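Local coordinates for protein endonuclease NucS (PDB 5GKE) that binds double-stranded DNA together with magnesium as a two-subunit mismatch restriction endonuclease, and is predicted to cleave the single-stranded ends of branched DNA, at residues 159-167 and 194-202; 174-185 and 207-218. The protein carries 1 engineered substitution. One frame throughout, in Å; residues are numbered along the deposited sequence.

Contact 1: 159-167 and 194-202; sequences IGTGIVAVL and KSYVEILRE. Engineered in segment 159-167: Ala165 (natural residue Asp). With nucleotides of chain C.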
loop_
_atom_site.group_PDB
_atom_site.type_symbol
_atom_site.label_atom_id
_atom_site.label_comp_id
_atom_site.label_asym_id
_atom_site.label_seq_id
_atom_site.Cartn_x
_atom_site.Cartn_y
_atom_site.Cartn_z
ATOM N N ILE A 159 -18.369 -9.638 -15.576
ATOM C CA ILE A 159 -18.788 -9.620 -16.957
ATOM C C ILE A 159 -17.624 -10.282 -17.659
ATOM O O ILE A 159 -16.749 -10.843 -16.997
ATOM C CB ILE A 159 -19.079 -8.212 -17.466
ATOM C CG1 ILE A 159 -17.821 -7.331 -17.395
ATOM C CG2 ILE A 159 -20.188 -7.621 -16.634
ATOM C CD1 ILE A 159 -18.036 -5.873 -17.837
ATOM N N GLY A 160 -17.588 -10.243 -18.971
ATOM C CA GLY A 160 -16.609 -11.063 -19.661
ATOM C C GLY A 160 -15.178 -10.724 -19.296
ATOM O O GLY A 160 -14.362 -11.571 -18.934
ATOM N N THR A 161 -14.869 -9.451 -19.419
ATOM C CA THR A 161 -13.548 -8.974 -19.114
ATOM C C THR A 161 -13.739 -7.919 -18.035
ATOM O O THR A 161 -14.291 -6.848 -18.289
ATOM C CB THR A 161 -12.855 -8.443 -20.413
ATOM O OG1 THR A 161 -12.229 -9.540 -21.082
ATOM C CG2 THR A 161 -11.815 -7.370 -20.133
ATOM N N GLY A 162 -13.321 -8.235 -16.815
ATOM C CA GLY A 162 -13.530 -7.317 -15.708
ATOM C C GLY A 162 -14.679 -7.650 -14.767
ATOM O O GLY A 162 -15.549 -8.473 -15.068
ATOM N N ILE A 163 -14.669 -6.991 -13.612
ATOM C CA ILE A 163 -15.678 -7.177 -12.582
ATOM C C ILE A 163 -16.294 -5.837 -12.227
ATOM O O ILE A 163 -15.592 -4.908 -11.819
ATOM C CB ILE A 163 -15.081 -7.830 -11.322
ATOM C CG1 ILE A 163 -14.448 -9.169 -11.690
ATOM C CG2 ILE A 163 -16.139 -8.048 -10.303
ATOM C CD1 ILE A 163 -13.470 -9.669 -10.691
ATOM N N VAL A 164 -17.612 -5.767 -12.406
ATOM C CA VAL A 164 -18.437 -4.574 -12.264
ATOM C C VAL A 164 -18.905 -4.408 -10.817
ATOM O O VAL A 164 -19.174 -5.399 -10.155
ATOM C CB VAL A 164 -19.651 -4.673 -13.225
ATOM C CG1 VAL A 164 -20.738 -3.681 -12.868
ATOM C CG2 VAL A 164 -19.187 -4.461 -14.638
ATOM N N ALA A 165 -19.000 -3.176 -10.319
ATOM C CA ALA A 165 -19.356 -2.957 -8.912
ATOM C C ALA A 165 -20.836 -3.272 -8.675
ATOM O O ALA A 165 -21.185 -4.165 -7.902
ATOM C CB ALA A 165 -19.040 -1.505 -8.488
ATOM N N VAL A 166 -21.701 -2.508 -9.324
ATOM C CA VAL A 166 -23.128 -2.752 -9.272
ATOM C C VAL A 166 -23.714 -2.752 -10.695
ATOM O O VAL A 166 -23.368 -1.923 -11.547
ATOM C CB VAL A 166 -23.829 -1.708 -8.388
ATOM C CG1 VAL A 166 -25.346 -1.862 -8.454
ATOM C CG2 VAL A 166 -23.326 -1.833 -6.948
ATOM N N LEU A 167 -24.579 -3.718 -10.961
ATOM C CA LEU A 167 -25.196 -3.826 -12.268
ATOM C C LEU A 167 -26.710 -3.885 -12.095
ATOM O O LEU A 167 -27.214 -4.584 -11.216
ATOM C CB LEU A 167 -24.662 -5.050 -13.002
ATOM C CG LEU A 167 -24.936 -5.202 -14.498
ATOM C CD1 LEU A 167 -24.390 -4.033 -15.278
ATOM C CD2 LEU A 167 -24.317 -6.493 -14.979
ATOM N N LYS A 194 -15.810 3.161 -18.332
ATOM C CA LYS A 194 -15.887 3.166 -19.782
ATOM C C LYS A 194 -15.669 1.760 -20.314
ATOM O O LYS A 194 -16.383 1.289 -21.195
ATOM C CB LYS A 194 -14.849 4.137 -20.368
ATOM C CG LYS A 194 -14.625 4.054 -21.881
ATOM C CD LYS A 194 -13.791 5.241 -22.359
ATOM C CE LYS A 194 -13.660 5.301 -23.876
ATOM N NZ LYS A 194 -12.806 4.231 -24.425
ATOM N N SER A 195 -14.672 1.092 -19.760
ATOM C CA SER A 195 -14.358 -0.266 -20.153
ATOM C C SER A 195 -15.554 -1.213 -19.962
ATOM O O SER A 195 -15.827 -2.070 -20.814
ATOM C CB SER A 195 -13.149 -0.761 -19.359
ATOM O OG SER A 195 -12.686 -2.002 -19.839
ATOM N N TYR A 196 -16.281 -1.053 -18.861
ATOM C CA TYR A 196 -17.377 -1.977 -18.582
ATOM C C TYR A 196 -18.542 -1.688 -19.508
ATOM O O TYR A 196 -19.173 -2.601 -20.040
ATOM C CB TYR A 196 -17.829 -1.886 -17.129
ATOM C CG TYR A 196 -16.731 -2.176 -16.143
ATOM C CD1 TYR A 196 -15.742 -3.124 -16.424
ATOM C CD2 TYR A 196 -16.672 -1.495 -14.921
ATOM C CE1 TYR A 196 -14.728 -3.384 -15.519
ATOM C CE2 TYR A 196 -15.664 -1.753 -14.001
ATOM C CZ TYR A 196 -14.697 -2.686 -14.307
ATOM O OH TYR A 196 -13.706 -2.925 -13.395
ATOM N N VAL A 197 -18.819 -0.405 -19.694
ATOM C CA VAL A 197 -19.922 0.013 -20.527
ATOM C C VAL A 197 -19.745 -0.513 -21.953
ATOM O O VAL A 197 -20.693 -1.011 -22.555
ATOM C CB VAL A 197 -20.058 1.531 -20.541
ATOM C CG1 VAL A 197 -20.944 1.983 -21.708
ATOM C CG2 VAL A 197 -20.614 2.009 -19.215
ATOM N N GLU A 198 -18.524 -0.426 -22.471
ATOM C CA GLU A 198 -18.253 -0.870 -23.828
ATOM C C GLU A 198 -18.475 -2.365 -23.959
ATOM O O GLU A 198 -19.092 -2.826 -24.917
ATOM C CB GLU A 198 -16.824 -0.509 -24.250
ATOM C CG GLU A 198 -16.656 0.949 -24.599
ATOM C CD GLU A 198 -15.209 1.347 -24.845
ATOM O OE1 GLU A 198 -14.327 0.453 -24.893
ATOM O OE2 GLU A 198 -14.963 2.567 -24.982
ATOM N N ILE A 199 -17.976 -3.124 -22.995
ATOM C CA ILE A 199 -18.133 -4.567 -23.041
ATOM C C ILE A 199 -19.610 -4.936 -22.995
ATOM O O ILE A 199 -20.057 -5.830 -23.717
ATOM C CB ILE A 199 -17.373 -5.244 -21.899
ATOM C CG1 ILE A 199 -15.874 -5.194 -22.189
ATOM C CG2 ILE A 199 -17.821 -6.688 -21.727
ATOM C CD1 ILE A 199 -15.030 -5.544 -21.005
ATOM N N LEU A 200 -20.373 -4.215 -22.180
ATOM C CA LEU A 200 -21.803 -4.469 -22.072
ATOM C C LEU A 200 -22.553 -4.014 -23.320
ATOM O O LEU A 200 -23.550 -4.618 -23.686
ATOM C CB LEU A 200 -22.385 -3.795 -20.834
ATOM C CG LEU A 200 -22.100 -4.551 -19.534
ATOM C CD1 LEU A 200 -22.450 -3.687 -18.377
ATOM C CD2 LEU A 200 -22.886 -5.843 -19.449
ATOM N N ARG A 201 -22.087 -2.954 -23.972
ATOM C CA ARG A 201 -22.717 -2.510 -25.215
ATOM C C ARG A 201 -22.583 -3.565 -26.313
ATOM O O ARG A 201 -23.428 -3.648 -27.189
ATOM C CB ARG A 201 -22.133 -1.183 -25.691
ATOM C CG ARG A 201 -22.692 0.003 -24.941
ATOM C CD ARG A 201 -22.448 1.336 -25.624
ATOM N NE ARG A 201 -23.206 2.374 -24.919
ATOM C CZ ARG A 201 -22.672 3.480 -24.407
ATOM N NH1 ARG A 201 -21.371 3.715 -24.544
ATOM N NH2 ARG A 201 -23.440 4.359 -23.766
ATOM N N GLU A 202 -21.539 -4.384 -26.245
ATOM C CA GLU A 202 -21.324 -5.424 -27.241
ATOM C C GLU A 202 -22.441 -6.473 -27.236
ATOM O O GLU A 202 -22.764 -7.028 -28.290
ATOM C CB GLU A 202 -19.958 -6.084 -27.035
ATOM C CG GLU A 202 -18.820 -5.310 -27.703
ATOM C CD GLU A 202 -17.445 -5.648 -27.143
ATOM O OE1 GLU A 202 -17.270 -6.772 -26.620
ATOM O OE2 GLU A 202 -16.540 -4.784 -27.232
ATOM P P DA C 5 -11.031 -5.543 -12.823
ATOM O OP1 DA C 5 -12.350 -5.279 -13.439
ATOM O OP2 DA C 5 -9.754 -5.151 -13.469
ATOM O "O5'" DA C 5 -11.085 -4.900 -11.362
ATOM C "C5'" DA C 5 -12.222 -5.112 -10.550
ATOM C "C4'" DA C 5 -11.985 -4.576 -9.158
ATOM O "O4'" DA C 5 -10.968 -5.376 -8.492
ATOM C "C3'" DA C 5 -11.495 -3.124 -9.107
ATOM O "O3'" DA C 5 -12.244 -2.416 -8.124
ATOM C "C2'" DA C 5 -10.019 -3.271 -8.731
ATOM C "C1'" DA C 5 -10.057 -4.513 -7.866
ATOM N N9 DA C 5 -8.760 -5.166 -7.743
ATOM C C8 DA C 5 -7.839 -5.377 -8.731
ATOM N N7 DA C 5 -6.743 -5.967 -8.315
ATOM C C5 DA C 5 -6.956 -6.142 -6.954
ATOM C C6 DA C 5 -6.166 -6.705 -5.927
ATOM N N6 DA C 5 -4.952 -7.227 -6.128
ATOM N N1 DA C 5 -6.677 -6.716 -4.682
ATOM C C2 DA C 5 -7.893 -6.197 -4.476
ATOM N N3 DA C 5 -8.728 -5.643 -5.353
ATOM C C4 DA C 5 -8.192 -5.648 -6.586
HETATM O O HOH W 1 -12.480 -4.349 -18.389
#

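Contact 2: 174-185 and 207-218; sequences NIVVLELKRRRA and KVRGILVAPSLT. With MG (magnesium ion), chain E; nucleotides of chain D; nucleotides of chain C.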
loop_
_atom_site.group_PDB
_atom_site.type_symbol
_atom_site.label_atom_id
_atom_site.label_comp_id
_atom_site.label_asym_id
_atom_site.label_seq_id
_atom_site.Cartn_x
_atom_site.Cartn_y
_atom_site.Cartn_z
ATOM N N ASN A 174 -32.966 0.480 -19.775
ATOM C CA ASN A 174 -31.541 0.386 -20.073
ATOM C C ASN A 174 -30.789 -0.425 -19.010
ATOM O O ASN A 174 -31.193 -0.469 -17.852
ATOM C CB ASN A 174 -30.919 1.780 -20.177
ATOM C CG ASN A 174 -31.607 2.658 -21.207
ATOM O OD1 ASN A 174 -31.506 2.408 -22.409
ATOM N ND2 ASN A 174 -32.282 3.715 -20.743
ATOM N N ILE A 175 -29.706 -1.077 -19.414
ATOM C CA ILE A 175 -28.755 -1.641 -18.470
ATOM C C ILE A 175 -27.930 -0.508 -17.825
ATOM O O ILE A 175 -27.482 0.418 -18.516
ATOM C CB ILE A 175 -27.792 -2.631 -19.155
ATOM C CG1 ILE A 175 -28.554 -3.726 -19.902
ATOM C CG2 ILE A 175 -26.838 -3.239 -18.144
ATOM C CD1 ILE A 175 -29.506 -4.446 -19.046
ATOM N N VAL A 176 -27.727 -0.576 -16.509
ATOM C CA VAL A 176 -26.896 0.414 -15.820
ATOM C C VAL A 176 -25.675 -0.235 -15.161
ATOM O O VAL A 176 -25.806 -1.185 -14.386
ATOM C CB VAL A 176 -27.702 1.186 -14.754
ATOM C CG1 VAL A 176 -26.803 2.151 -14.001
ATOM C CG2 VAL A 176 -28.863 1.932 -15.400
ATOM N N VAL A 177 -24.490 0.256 -15.522
ATOM C CA VAL A 177 -23.268 0.006 -14.759
ATOM C C VAL A 177 -23.069 1.106 -13.753
ATOM O O VAL A 177 -23.122 2.282 -14.118
ATOM C CB VAL A 177 -22.004 -0.003 -15.617
ATOM C CG1 VAL A 177 -20.911 -0.774 -14.904
ATOM C CG2 VAL A 177 -22.276 -0.575 -16.957
ATOM N N LEU A 178 -22.839 0.738 -12.498
ATOM C CA LEU A 178 -22.344 1.695 -11.512
ATOM C C LEU A 178 -20.878 1.398 -11.238
ATOM O O LEU A 178 -20.498 0.231 -11.067
ATOM C CB LEU A 178 -23.123 1.627 -10.208
ATOM C CG LEU A 178 -24.626 1.869 -10.147
ATOM C CD1 LEU A 178 -25.028 1.920 -8.674
ATOM C CD2 LEU A 178 -25.031 3.144 -10.881
ATOM N N GLU A 179 -20.054 2.446 -11.242
ATOM C CA GLU A 179 -18.709 2.368 -10.684
ATOM C C GLU A 179 -18.650 3.240 -9.426
ATOM O O GLU A 179 -18.972 4.426 -9.471
ATOM C CB GLU A 179 -17.656 2.803 -11.703
ATOM C CG GLU A 179 -16.225 2.860 -11.142
ATOM C CD GLU A 179 -15.680 1.508 -10.683
ATOM O OE1 GLU A 179 -14.611 1.489 -10.033
ATOM O OE2 GLU A 179 -16.297 0.459 -10.982
ATOM N N LEU A 180 -18.281 2.636 -8.302
ATOM C CA LEU A 180 -18.265 3.335 -7.019
ATOM C C LEU A 180 -16.851 3.701 -6.622
ATOM O O LEU A 180 -15.907 2.950 -6.902
ATOM C CB LEU A 180 -18.885 2.480 -5.911
ATOM C CG LEU A 180 -20.137 1.675 -6.239
ATOM C CD1 LEU A 180 -20.605 0.851 -5.020
ATOM C CD2 LEU A 180 -21.238 2.597 -6.742
ATOM N N LYS A 181 -16.715 4.862 -5.984
ATOM C CA LYS A 181 -15.480 5.257 -5.303
ATOM C C LYS A 181 -15.807 5.920 -3.986
ATOM O O LYS A 181 -16.602 6.869 -3.948
ATOM C CB LYS A 181 -14.640 6.208 -6.154
ATOM C CG LYS A 181 -14.097 5.586 -7.418
ATOM C CD LYS A 181 -13.184 4.407 -7.128
ATOM C CE LYS A 181 -12.885 3.649 -8.414
ATOM N NZ LYS A 181 -12.287 2.310 -8.192
ATOM N N ARG A 182 -15.172 5.443 -2.916
ATOM C CA ARG A 182 -15.387 5.980 -1.567
ATOM C C ARG A 182 -14.753 7.354 -1.412
ATOM O O ARG A 182 -15.039 8.081 -0.477
ATOM C CB ARG A 182 -14.825 5.022 -0.493
ATOM C CG ARG A 182 -13.307 4.827 -0.507
ATOM C CD ARG A 182 -12.818 4.140 0.780
ATOM N NE ARG A 182 -13.464 4.751 1.934
ATOM C CZ ARG A 182 -13.088 5.909 2.467
ATOM N NH1 ARG A 182 -12.042 6.558 1.985
ATOM N NH2 ARG A 182 -13.751 6.409 3.488
ATOM N N ARG A 183 -13.876 7.700 -2.340
ATOM C CA ARG A 183 -13.191 8.969 -2.273
ATOM C C ARG A 183 -13.261 9.620 -3.647
ATOM O O ARG A 183 -13.807 9.030 -4.586
ATOM C CB ARG A 183 -11.742 8.771 -1.807
ATOM C CG ARG A 183 -10.882 7.966 -2.762
ATOM C CD ARG A 183 -9.467 7.765 -2.249
ATOM N NE ARG A 183 -8.518 7.627 -3.359
ATOM C CZ ARG A 183 -7.208 7.424 -3.223
ATOM N NH1 ARG A 183 -6.669 7.328 -2.016
ATOM N NH2 ARG A 183 -6.431 7.321 -4.297
ATOM N N ARG A 184 -12.701 10.822 -3.765
ATOM C CA ARG A 184 -12.752 11.567 -5.006
ATOM C C ARG A 184 -12.300 10.701 -6.185
ATOM O O ARG A 184 -11.265 10.046 -6.140
ATOM C CB ARG A 184 -11.889 12.817 -4.907
ATOM C CG ARG A 184 -11.466 13.372 -6.253
ATOM C CD ARG A 184 -10.786 14.697 -6.092
ATOM N NE ARG A 184 -11.754 15.712 -5.730
ATOM C CZ ARG A 184 -11.833 16.889 -6.330
ATOM N NH1 ARG A 184 -10.989 17.181 -7.311
ATOM N NH2 ARG A 184 -12.754 17.761 -5.955
ATOM N N ALA A 185 -13.108 10.686 -7.234
ATOM C CA ALA A 185 -12.870 9.780 -8.338
ATOM C C ALA A 185 -11.844 10.330 -9.315
ATOM O O ALA A 185 -11.882 11.500 -9.709
ATOM C CB ALA A 185 -14.167 9.472 -9.042
ATOM N N LYS A 207 -28.192 0.483 -25.391
ATOM C CA LYS A 207 -29.083 0.465 -24.229
ATOM C C LYS A 207 -28.358 0.438 -22.872
ATOM O O LYS A 207 -28.947 0.052 -21.863
ATOM C CB LYS A 207 -30.045 -0.725 -24.317
ATOM C CG LYS A 207 -31.110 -0.569 -25.406
ATOM C CD LYS A 207 -32.114 0.538 -25.067
ATOM C CE LYS A 207 -33.563 0.074 -25.211
ATOM N NZ LYS A 207 -34.478 0.643 -24.173
ATOM N N VAL A 208 -27.061 0.735 -22.872
ATOM C CA VAL A 208 -26.277 0.755 -21.641
ATOM C C VAL A 208 -25.935 2.175 -21.165
ATOM O O VAL A 208 -25.486 3.014 -21.943
ATOM C CB VAL A 208 -24.989 -0.043 -21.824
ATOM C CG1 VAL A 208 -24.230 -0.132 -20.523
ATOM C CG2 VAL A 208 -25.326 -1.441 -22.321
ATOM N N ARG A 209 -26.185 2.438 -19.885
ATOM C CA ARG A 209 -25.741 3.669 -19.222
ATOM C C ARG A 209 -24.630 3.368 -18.216
ATOM O O ARG A 209 -24.716 2.373 -17.496
ATOM C CB ARG A 209 -26.891 4.342 -18.492
ATOM C CG ARG A 209 -27.953 4.945 -19.372
ATOM C CD ARG A 209 -29.177 5.264 -18.537
ATOM N NE ARG A 209 -28.905 6.280 -17.523
ATOM C CZ ARG A 209 -29.618 6.435 -16.415
ATOM N NH1 ARG A 209 -30.623 5.611 -16.169
ATOM N NH2 ARG A 209 -29.317 7.395 -15.540
ATOM N N GLY A 210 -23.552 4.154 -18.233
ATOM C CA GLY A 210 -22.585 4.143 -17.146
ATOM C C GLY A 210 -22.780 5.257 -16.139
ATOM O O GLY A 210 -23.013 6.412 -16.508
ATOM N N ILE A 211 -22.575 4.958 -14.866
ATOM C CA ILE A 211 -22.688 6.000 -13.858
ATOM C C ILE A 211 -21.544 5.895 -12.871
ATOM O O ILE A 211 -21.335 4.849 -12.256
ATOM C CB ILE A 211 -24.009 5.931 -13.082
ATOM C CG1 ILE A 211 -25.207 5.930 -14.026
ATOM C CG2 ILE A 211 -24.100 7.092 -12.100
ATOM C CD1 ILE A 211 -26.529 6.106 -13.302
ATOM N N LEU A 212 -20.794 6.980 -12.738
ATOM C CA LEU A 212 -19.755 7.053 -11.732
ATOM C C LEU A 212 -20.381 7.579 -10.454
ATOM O O LEU A 212 -21.071 8.593 -10.454
ATOM C CB LEU A 212 -18.597 7.946 -12.181
ATOM C CG LEU A 212 -17.436 8.110 -11.194
ATOM C CD1 LEU A 212 -16.933 6.783 -10.677
ATOM C CD2 LEU A 212 -16.322 8.820 -11.883
ATOM N N VAL A 213 -20.171 6.863 -9.369
ATOM C CA VAL A 213 -20.798 7.229 -8.119
ATOM C C VAL A 213 -19.682 7.449 -7.103
ATOM O O VAL A 213 -18.991 6.513 -6.702
ATOM C CB VAL A 213 -21.801 6.131 -7.660
ATOM C CG1 VAL A 213 -22.478 6.508 -6.360
ATOM C CG2 VAL A 213 -22.836 5.882 -8.741
ATOM N N ALA A 214 -19.494 8.695 -6.704
ATOM C CA ALA A 214 -18.423 9.045 -5.789
ATOM C C ALA A 214 -18.785 10.346 -5.080
ATOM O O ALA A 214 -19.789 10.966 -5.409
ATOM C CB ALA A 214 -17.111 9.179 -6.554
ATOM N N PRO A 215 -17.991 10.756 -4.089
ATOM C CA PRO A 215 -18.277 12.070 -3.490
ATOM C C PRO A 215 -17.889 13.267 -4.379
ATOM O O PRO A 215 -18.398 14.358 -4.155
ATOM C CB PRO A 215 -17.458 12.050 -2.192
ATOM C CG PRO A 215 -16.511 10.904 -2.313
ATOM C CD PRO A 215 -17.142 9.918 -3.225
ATOM N N SER A 216 -17.025 13.052 -5.369
ATOM C CA SER A 216 -16.542 14.115 -6.257
ATOM C C SER A 216 -15.595 13.528 -7.308
ATOM O O SER A 216 -15.247 12.350 -7.237
ATOM C CB SER A 216 -15.815 15.210 -5.469
ATOM O OG SER A 216 -14.654 14.688 -4.843
ATOM N N LEU A 217 -15.170 14.366 -8.257
ATOM C CA LEU A 217 -14.263 13.983 -9.348
ATOM C C LEU A 217 -13.048 14.885 -9.480
ATOM O O LEU A 217 -13.124 16.076 -9.185
ATOM C CB LEU A 217 -14.985 14.037 -10.688
ATOM C CG LEU A 217 -16.371 13.451 -10.733
ATOM C CD1 LEU A 217 -16.933 13.621 -12.126
ATOM C CD2 LEU A 217 -16.191 12.004 -10.379
ATOM N N THR A 218 -11.945 14.339 -9.977
ATOM C CA THR A 218 -10.840 15.187 -10.394
ATOM C C THR A 218 -11.182 15.854 -11.713
ATOM O O THR A 218 -12.104 15.423 -12.415
ATOM C CB THR A 218 -9.538 14.415 -10.550
ATOM O OG1 THR A 218 -9.672 13.453 -11.609
ATOM C CG2 THR A 218 -9.199 13.713 -9.255
HETATM MG MG MG E . -14.755 -0.793 -9.382
ATOM P P DA D 3 -8.027 17.459 -8.429
ATOM O OP1 DA D 3 -9.127 17.806 -9.351
ATOM O OP2 DA D 3 -8.218 16.429 -7.381
ATOM O "O5'" DA D 3 -6.797 17.039 -9.334
ATOM C "C5'" DA D 3 -6.577 17.707 -10.540
ATOM C "C4'" DA D 3 -5.434 17.067 -11.296
ATOM O "O4'" DA D 3 -4.276 16.972 -10.428
ATOM C "C3'" DA D 3 -5.701 15.643 -11.794
ATOM O "O3'" DA D 3 -5.113 15.491 -13.078
ATOM C "C2'" DA D 3 -4.990 14.781 -10.742
ATOM C "C1'" DA D 3 -3.776 15.652 -10.467
ATOM N N9 DA D 3 -3.086 15.388 -9.202
ATOM C C8 DA D 3 -3.617 15.413 -7.940
ATOM N N7 DA D 3 -2.739 15.169 -6.991
ATOM C C5 DA D 3 -1.551 14.980 -7.680
ATOM C C6 DA D 3 -0.236 14.692 -7.251
ATOM N N6 DA D 3 0.101 14.528 -5.969
ATOM N N1 DA D 3 0.720 14.569 -8.198
ATOM C C2 DA D 3 0.378 14.731 -9.487
ATOM N N3 DA D 3 -0.819 15.010 -10.008
ATOM C C4 DA D 3 -1.747 15.120 -9.042
ATOM P P DG C 9 -8.480 5.754 1.368
ATOM O OP1 DG C 9 -8.272 7.099 0.785
ATOM O OP2 DG C 9 -9.776 5.065 1.217
ATOM O "O5'" DG C 9 -7.328 4.810 0.803
ATOM C "C5'" DG C 9 -5.990 5.278 0.768
ATOM C "C4'" DG C 9 -5.063 4.338 1.522
ATOM O "O4'" DG C 9 -5.015 3.057 0.852
ATOM C "C3'" DG C 9 -3.626 4.839 1.647
ATOM O "O3'" DG C 9 -3.354 5.178 3.004
ATOM C "C2'" DG C 9 -2.752 3.676 1.185
ATOM C "C1'" DG C 9 -3.708 2.784 0.409
ATOM N N9 DG C 9 -3.656 2.934 -1.045
ATOM C C8 DG C 9 -4.674 3.368 -1.870
ATOM N N7 DG C 9 -4.357 3.355 -3.144
ATOM C C5 DG C 9 -3.050 2.871 -3.165
ATOM C C6 DG C 9 -2.176 2.642 -4.260
ATOM O O6 DG C 9 -2.386 2.823 -5.479
ATOM N N1 DG C 9 -0.945 2.161 -3.837
ATOM C C2 DG C 9 -0.596 1.925 -2.526
ATOM N N2 DG C 9 0.644 1.448 -2.321
ATOM N N3 DG C 9 -1.401 2.136 -1.489
ATOM C C4 DG C 9 -2.606 2.610 -1.879
ATOM P P DC C 6 -11.849 -0.931 -7.634
ATOM O OP1 DC C 6 -13.054 -0.089 -7.813
ATOM O OP2 DC C 6 -10.564 -0.472 -8.198
ATOM O "O5'" DC C 6 -11.680 -1.140 -6.063
ATOM C "C5'" DC C 6 -12.761 -1.693 -5.327
ATOM C "C4'" DC C 6 -12.377 -1.926 -3.884
ATOM O "O4'" DC C 6 -11.181 -2.739 -3.819
ATOM C "C3'" DC C 6 -12.063 -0.673 -3.083
ATOM O "O3'" DC C 6 -12.432 -0.897 -1.735
ATOM C "C2'" DC C 6 -10.552 -0.556 -3.243
ATOM C "C1'" DC C 6 -10.149 -2.020 -3.172
ATOM N N1 DC C 6 -8.859 -2.356 -3.853
ATOM C C2 DC C 6 -7.832 -2.959 -3.123
ATOM O O2 DC C 6 -7.995 -3.167 -1.917
ATOM N N3 DC C 6 -6.678 -3.286 -3.755
ATOM C C4 DC C 6 -6.542 -3.042 -5.067
ATOM N N4 DC C 6 -5.384 -3.380 -5.651
ATOM C C5 DC C 6 -7.582 -2.435 -5.831
ATOM C C6 DC C 6 -8.715 -2.118 -5.191
#

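Contact 1: 159-167 and 194-202
The Tyr196 ring has Val164 CG2 over one face, a CH-pi contact with the methyl 4.1 Å from the ring centroid and 27° off the normal. At the ring edge, near its plane, lie Thr161 O and OP1 of DA5 of chain C. This is where a helix meets the corner of a strand in the PD-(D/E)XK nuclease fold, beside the bound DNA. Two donors grip the phosphate: Tyr196 OH reaches OP1 of DA5 of chain C at 2.7 Å, and Ile163 N gives the same oxygen a nearly straight bond (168°). Engineered Ala165, an aspartate in nature, sits at the turn of the strand. Further along the helix apolar side chains carry most of the contact. With CG1 of Ile159 held between backbone N and carbonyl carbon (chi1 61°), the Ile159 side chain runs at about a right angle to that of Tyr196, its CD1 3.8 Å from Tyr196 CD1, and also meets Ile199 CG2. Leu167 CD1 and Leu200 CD1 touch at 3.7 Å, their side chains running past each other in opposite directions. Ile199 CD1 lies tight against Thr161 O, and that carbonyl accepts a hydrogen bond from a water whose oxygen lies 2.8 Å from Ser195 OG.

Contact 2: 174-185 and 207-218
Leu178 and Ile211 lie side by side pointing the same way, with Leu178 CD2 3.7 Å from Ile211 CB. Leu180 and Val213 repeat this one step on, and on the same face CG1 of Val176 touches Ile211 CD1; Ile139 of helix 132-141 packs on both leucines. On the other face Val177 meets Val208, and Ala185 CB rests against Leu212 CD2 at 3.6 Å. Strands 175-180 and 208-214 run parallel, their axes 4.7 Å apart and 20° from aligned. Seven backbone hydrogen bonds, from Ile175 N to Lys207 O through to Lys181 N to Val213 O, hold the register. These strands belong to a beta-alpha-beta unit whose helix 187-204 lies over Val177, in the core of the PD-(D/E)XK fold. Glu179-Leu180-Lys181 matches the (D/E)XK signature of that family. The glutamate has CG anti to the backbone N (chi1 175°) and then bends at chi2, which brings both carboxylate oxygens to the magnesium ion, OE1 at 2.4 Å and OE2 at 2.5 Å. OP1 of DC6 of chain C also binds the metal; Lys181 NZ hydrogen-bonds to that oxygen and forms a salt bridge to Glu179 OE1, its hydrogen bond weak. Gln192, on helix 187-204, also belongs to the metal site. Beyond the strands Ala185 N donates to Ser216 O at 2.7 Å, while Thr218 N donates to Ala185 O. Arg184 NE bonds Ser216 OG at 3.2 Å, with the hydroxyl 31° out of the guanidinium plane; Leu217 O lies over one face of that group, and DA3 OP1 of chain D at its edge, 2.8 Å from NH1.

Overall arrangement
From the N terminus, the chain passes through an antiparallel sheet most of whose strands lie in the PH-like region, then enters the C-terminal nuclease region, where both contacts lie. Residues 159-167 open contact 1 and 174-185 open contact 2; helix residues 194-202 then close contact 1 across a 26-residue loop, and 207-218 close contact 2 across 21 residues. The segments alternate, so the loops cross. Strands 163-169 and 175-180 are antiparallel neighbours in one mixed sheet, and Val166 O to Leu178 N, 2.9 Å, is probably a hydrogen bond joining the contacts. Leu200 CD1 of contact 1 packs on Val177 CG2 of contact 2, tying the helix to the sheet; the contact centres are about 12 Å apart.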